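Local coordinates for protein dipicolinate synthase subunit B (Bacillus halodurans, PDB 3LQK) that probably serves, as the flavoprotein-family subunit B of dipicolinate synthase, in making the dipicolinic acid of bacterial spores, at residues A[8-13]-A[34-39]; A[129-134]-A[168-173]. All coordinates share one frame; numbering follows the deposited sequence.

Contact 1: A[8-13]-A[34-39]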
loop_
_atom_site.group_PDB
_atom_site.type_symbol
_atom_site.label_atom_id
_atom_site.label_comp_id
_atom_site.label_asym_id
_atom_site.label_seq_id
_atom_site.Cartn_x
_atom_site.Cartn_y
_atom_site.Cartn_z
ATOM N N LYS A 8 -7.451 -8.218 -35.689
ATOM C CA LYS A 8 -7.215 -7.698 -34.344
ATOM C C LYS A 8 -6.142 -6.630 -34.393
ATOM O O LYS A 8 -5.129 -6.780 -35.094
ATOM C CB LYS A 8 -6.773 -8.786 -33.383
ATOM C CG LYS A 8 -7.696 -10.039 -33.319
ATOM C CD LYS A 8 -8.876 -9.813 -32.379
ATOM C CE LYS A 8 -9.866 -10.966 -32.464
ATOM N NZ LYS A 8 -11.126 -10.464 -31.843
ATOM N N HIS A 9 -6.406 -5.579 -33.625
ATOM C CA HIS A 9 -5.511 -4.444 -33.532
ATOM C C HIS A 9 -4.793 -4.538 -32.191
ATOM O O HIS A 9 -5.370 -4.380 -31.157
ATOM C CB HIS A 9 -6.276 -3.117 -33.738
ATOM C CG HIS A 9 -5.380 -1.937 -33.964
ATOM N ND1 HIS A 9 -5.857 -0.649 -34.064
ATOM C CD2 HIS A 9 -4.025 -1.852 -34.051
ATOM C CE1 HIS A 9 -4.838 0.176 -34.224
ATOM N NE2 HIS A 9 -3.715 -0.530 -34.204
ATOM N N VAL A 10 -3.513 -4.880 -32.249
ATOM C CA VAL A 10 -2.695 -5.093 -31.065
ATOM C C VAL A 10 -1.630 -4.009 -31.025
ATOM O O VAL A 10 -0.973 -3.716 -32.029
ATOM C CB VAL A 10 -1.992 -6.428 -31.157
ATOM C CG1 VAL A 10 -1.041 -6.650 -29.957
ATOM C CG2 VAL A 10 -3.017 -7.568 -31.331
ATOM N N GLY A 11 -1.509 -3.334 -29.899
ATOM C CA GLY A 11 -0.486 -2.373 -29.690
ATOM C C GLY A 11 0.691 -3.105 -29.081
ATOM O O GLY A 11 0.506 -4.034 -28.285
ATOM N N PHE A 12 1.901 -2.689 -29.422
ATOM C CA PHE A 12 3.147 -3.358 -28.947
ATOM C C PHE A 12 4.120 -2.272 -28.511
ATOM O O PHE A 12 4.808 -1.642 -29.309
ATOM C CB PHE A 12 3.729 -4.225 -30.063
ATOM C CG PHE A 12 4.605 -5.344 -29.592
ATOM C CD1 PHE A 12 4.329 -6.636 -29.973
ATOM C CD2 PHE A 12 5.745 -5.097 -28.815
ATOM C CE1 PHE A 12 5.143 -7.688 -29.564
ATOM C CE2 PHE A 12 6.554 -6.141 -28.365
ATOM C CZ PHE A 12 6.262 -7.432 -28.753
ATOM N N GLY A 13 4.119 -2.019 -27.226
ATOM C CA GLY A 13 5.037 -1.078 -26.616
ATOM C C GLY A 13 6.296 -1.681 -26.058
ATOM O O GLY A 13 6.302 -2.744 -25.429
ATOM N N LEU A 34 0.464 -14.026 -37.777
ATOM C CA LEU A 34 -0.822 -14.567 -37.353
ATOM C C LEU A 34 -2.049 -13.640 -37.667
ATOM O O LEU A 34 -3.184 -13.919 -37.253
ATOM C CB LEU A 34 -0.749 -14.793 -35.850
ATOM C CG LEU A 34 0.188 -15.900 -35.358
ATOM C CD1 LEU A 34 0.465 -15.749 -33.840
ATOM C CD2 LEU A 34 -0.439 -17.219 -35.632
ATOM N N GLY A 35 -1.800 -12.509 -38.322
ATOM C CA GLY A 35 -2.841 -11.674 -38.881
ATOM C C GLY A 35 -3.144 -10.377 -38.129
ATOM O O GLY A 35 -4.062 -9.649 -38.502
ATOM N N ALA A 36 -2.450 -10.128 -37.028
ATOM C CA ALA A 36 -2.776 -8.965 -36.226
ATOM C C ALA A 36 -2.291 -7.740 -36.986
ATOM O O ALA A 36 -1.286 -7.796 -37.702
ATOM C CB ALA A 36 -2.090 -9.037 -34.852
ATOM N N LYS A 37 -3.010 -6.648 -36.820
ATOM C CA LYS A 37 -2.515 -5.328 -37.132
ATOM C C LYS A 37 -1.792 -4.768 -35.887
ATOM O O LYS A 37 -2.412 -4.558 -34.851
ATOM C CB LYS A 37 -3.687 -4.424 -37.483
ATOM C CG LYS A 37 -3.219 -3.025 -37.902
ATOM C CD LYS A 37 -4.381 -1.955 -38.059
ATOM C CE LYS A 37 -5.048 -1.929 -39.435
ATOM N NZ LYS A 37 -6.004 -0.751 -39.469
ATOM N N VAL A 38 -0.477 -4.587 -36.003
ATOM C CA VAL A 38 0.352 -4.252 -34.872
ATOM C C VAL A 38 0.825 -2.819 -34.967
ATOM O O VAL A 38 1.542 -2.435 -35.921
ATOM C CB VAL A 38 1.539 -5.178 -34.735
ATOM C CG1 VAL A 38 2.285 -4.887 -33.439
ATOM C CG2 VAL A 38 1.044 -6.702 -34.805
ATOM N N THR A 39 0.451 -2.050 -33.942
ATOM C CA THR A 39 0.941 -0.702 -33.779
ATOM C C THR A 39 2.038 -0.617 -32.739
ATOM O O THR A 39 1.777 -0.895 -31.558
ATOM C CB THR A 39 -0.185 0.214 -33.377
ATOM O OG1 THR A 39 -1.150 0.212 -34.428
ATOM C CG2 THR A 39 0.332 1.686 -33.129
#
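With CG anti to the backbone N in both (chi1 -167° and -177°), the side chains of H9 and K37 lie alongside each other on the face set by their pairing. K37 stays extended through chi2, and its CD makes a CH-pi contact over the imidazole, 4.1 Å from the H9 ring centroid; the chi3 bend only turns CE and NZ. At the ring edge, in the plane, H9 NE2 meets T39 OG1 at 2.7 Å. The bond is nearly straight, 171° at the hydrogen, and either atom could be the donor. In this conformer, one of two modelled, the edge bond and the methylene hold the ring's orientation. K37 NZ stays 5.4 Å from H9 ND1, so its charge could slightly disfavour a protonated ring.

The two strands, 9-13 and 37-41, run parallel with H9 beside K37, V10 beside V38 and G11 beside T39. They are joined through helix 25-33 in a beta-alpha-beta unit, the repeating element of the Rossmann-like flavoprotein fold. G35 ends the helix in a Schellman motif, and the chain then turns into the second strand. Four backbone bonds hold the ladder. K8 O takes K37 N at 2.7 Å, V10 N reaches K37 O, V10 O takes T39 N, and F12 N reaches T39 O at 2.8 Å.

The other face is apolar. V10 CG2 touches A36 CB at 3.9 Å, and F12 CB touches V38 CG1 at 3.7 Å. L31 of helix 25-33 packs on both V10 and F12, and V32 packs on V38. Helix 176-184 also meets this side through I180 on V10 and L176 on F12. On the far edge of strand 9-13, G11 bonds through its backbone to C89 and V91.

Contact 2: A[129-134]-A[168-173]. With PO4 (phosphate ion), chain C.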
loop_
_atom_site.group_PDB
_atom_site.type_symbol
_atom_site.label_atom_id
_atom_site.label_comp_id
_atom_site.label_asym_id
_atom_site.label_seq_id
_atom_site.Cartn_x
_atom_site.Cartn_y
_atom_site.Cartn_z
ATOM N N GLY A 129 5.196 -8.187 -20.332
ATOM C CA GLY A 129 6.383 -9.046 -20.177
ATOM C C GLY A 129 7.447 -8.417 -19.305
ATOM O O GLY A 129 8.248 -7.582 -19.776
ATOM N N ILE A 130 7.473 -8.757 -18.029
ATOM C CA ILE A 130 8.406 -8.135 -17.119
ATOM C C ILE A 130 9.823 -8.484 -17.430
ATOM O O ILE A 130 10.109 -9.515 -17.959
ATOM C CB ILE A 130 8.253 -8.476 -15.613
ATOM C CG1 ILE A 130 7.436 -9.685 -15.394
ATOM C CG2 ILE A 130 7.860 -7.269 -14.796
ATOM C CD1 ILE A 130 8.213 -10.819 -15.522
ATOM N N SER A 131 10.697 -7.583 -17.052
ATOM C CA SER A 131 12.115 -7.817 -17.195
ATOM C C SER A 131 12.876 -6.833 -16.313
ATOM O O SER A 131 13.164 -5.723 -16.745
ATOM C CB SER A 131 12.521 -7.637 -18.651
ATOM O OG SER A 131 13.882 -7.918 -18.752
ATOM N N THR A 132 13.087 -7.200 -15.058
ATOM C CA THR A 132 13.786 -6.336 -14.119
ATOM C C THR A 132 14.480 -7.163 -13.038
ATOM O O THR A 132 13.945 -8.165 -12.563
ATOM C CB THR A 132 12.829 -5.240 -13.477
ATOM O OG1 THR A 132 13.577 -4.338 -12.663
ATOM C CG2 THR A 132 11.687 -5.839 -12.684
ATOM N N ASN A 133 15.655 -6.682 -12.635
ATOM C CA ASN A 133 16.457 -7.334 -11.603
ATOM C C ASN A 133 15.998 -7.017 -10.159
ATOM O O ASN A 133 16.599 -7.498 -9.189
ATOM C CB ASN A 133 17.937 -7.062 -11.824
ATOM C CG ASN A 133 18.308 -5.616 -11.531
ATOM O OD1 ASN A 133 17.680 -4.978 -10.691
ATOM N ND2 ASN A 133 19.291 -5.078 -12.260
ATOM N N ASP A 134 14.922 -6.241 -10.016
ATOM C CA ASP A 134 14.358 -5.936 -8.674
ATOM C C ASP A 134 12.914 -6.439 -8.544
ATOM O O ASP A 134 12.161 -6.014 -7.680
ATOM C CB ASP A 134 14.446 -4.427 -8.367
ATOM C CG ASP A 134 13.570 -3.569 -9.290
ATOM O OD1 ASP A 134 12.921 -4.071 -10.273
ATOM O OD2 ASP A 134 13.510 -2.354 -9.018
ATOM N N SER A 168 15.689 -11.022 -9.807
ATOM C CA SER A 168 15.360 -10.810 -11.187
ATOM C C SER A 168 14.283 -11.749 -11.687
ATOM O O SER A 168 14.442 -12.970 -11.542
ATOM C CB SER A 168 16.601 -11.037 -12.049
ATOM O OG SER A 168 16.265 -10.853 -13.414
ATOM N N LEU A 169 13.221 -11.202 -12.282
ATOM C CA LEU A 169 12.239 -11.966 -13.046
ATOM C C LEU A 169 12.214 -11.468 -14.477
ATOM O O LEU A 169 12.259 -10.258 -14.663
ATOM C CB LEU A 169 10.845 -11.830 -12.430
ATOM C CG LEU A 169 10.624 -12.411 -11.032
ATOM C CD1 LEU A 169 9.158 -12.146 -10.543
ATOM C CD2 LEU A 169 10.973 -13.916 -11.058
ATOM N N VAL A 170 12.136 -12.400 -15.449
ATOM C CA VAL A 170 12.032 -12.114 -16.878
ATOM C C VAL A 170 11.002 -13.072 -17.518
ATOM O O VAL A 170 10.954 -14.274 -17.174
ATOM C CB VAL A 170 13.393 -12.285 -17.584
ATOM C CG1 VAL A 170 13.335 -11.963 -19.149
ATOM C CG2 VAL A 170 14.485 -11.383 -16.876
ATOM N N ALA A 171 10.171 -12.521 -18.387
ATOM C CA ALA A 171 9.152 -13.278 -19.119
ATOM C C ALA A 171 9.789 -14.178 -20.181
ATOM O O ALA A 171 10.844 -13.877 -20.710
ATOM C CB ALA A 171 8.105 -12.308 -19.803
ATOM N N ARG A 172 9.112 -15.276 -20.478
ATOM C CA ARG A 172 9.366 -16.084 -21.624
ATOM C C ARG A 172 8.632 -15.465 -22.771
ATOM O O ARG A 172 7.420 -15.695 -22.944
ATOM C CB ARG A 172 8.827 -17.506 -21.413
ATOM C CG ARG A 172 9.216 -18.486 -22.521
ATOM C CD ARG A 172 8.635 -19.868 -22.232
ATOM N NE ARG A 172 9.357 -20.599 -21.171
ATOM C CZ ARG A 172 8.917 -21.735 -20.597
ATOM N NH1 ARG A 172 9.667 -22.363 -19.682
ATOM N NH2 ARG A 172 7.732 -22.257 -20.937
HETATM N N MSE A 173 9.381 -14.744 -23.592
HETATM C CA MSE A 173 8.771 -13.949 -24.651
HETATM C C MSE A 173 8.102 -14.809 -25.710
HETATM O O MSE A 173 7.145 -14.351 -26.345
HETATM C CB MSE A 173 9.809 -13.055 -25.317
HETATM C CG MSE A 173 10.379 -11.925 -24.384
HETATM SE SE MSE A 173 8.903 -10.939 -23.474
HETATM C CE MSE A 173 10.062 -9.859 -22.365
HETATM P P PO4 C . 21.391 -6.479 -15.288
HETATM O O1 PO4 C . 21.844 -5.032 -15.573
HETATM O O2 PO4 C . 20.038 -6.820 -15.926
HETATM O O3 PO4 C . 22.444 -7.513 -15.780
HETATM O O4 PO4 C . 21.113 -6.577 -13.806
#
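G129 CA meets A171 CB at 3.7 Å, where the two antiparallel strands begin to pair. The CE of selenomethionine M173 lies 3.9 Å from G129 O; the side chain bends at chi2 to bring it there. I130 O accepts the bond from A171 N at 3.0 Å, and I130 CD1 rests near L169 CB. S131 faces V170 as a non-hydrogen-bonded pair. Its OG, anti to the backbone N (chi1 -178°), lies 4.0 Å from V170 CG2. T132 and L169 form the hydrogen-bonded pair: T132 N gives to L169 O at 3.2 Å, and L169 N gives to T132 O at 3.1 Å. T132 OG1 also bonds to K117 NZ of the second subunit. N133 CA packs against S168 CB at 3.7 Å. N133 ND2 donates to O4 of a phosphate, probably from the crystallisation liquor, at 2.8 Å; R121 of the second subunit also binds this ion. Strand 169-171 is the antiparallel member of an otherwise parallel sheet: it pairs with strand 126-132 and also with strand 152-159, whose F157 touches both I130 and L169. On the other side, strand 89-95 bonds to G129 and S131 through M95.

In the fold
Contacts 1 and 2 belong to the same mixed sheet, on opposite sides of the chain's centre. Their centres are 22 Å apart and their nearest atoms about 7 Å, so they do not touch. Strand 89-95 bridges them: it pairs in parallel with strand 9-13 on one side and with strand 126-132 on the other. Contact 1 is a parallel pair that no other subunit touches. Contact 2 brings in an antiparallel strand, and residues of the second and third subunits reach it. The phosphate lies at contact 2, on a subunit boundary, and need not mark a substrate site.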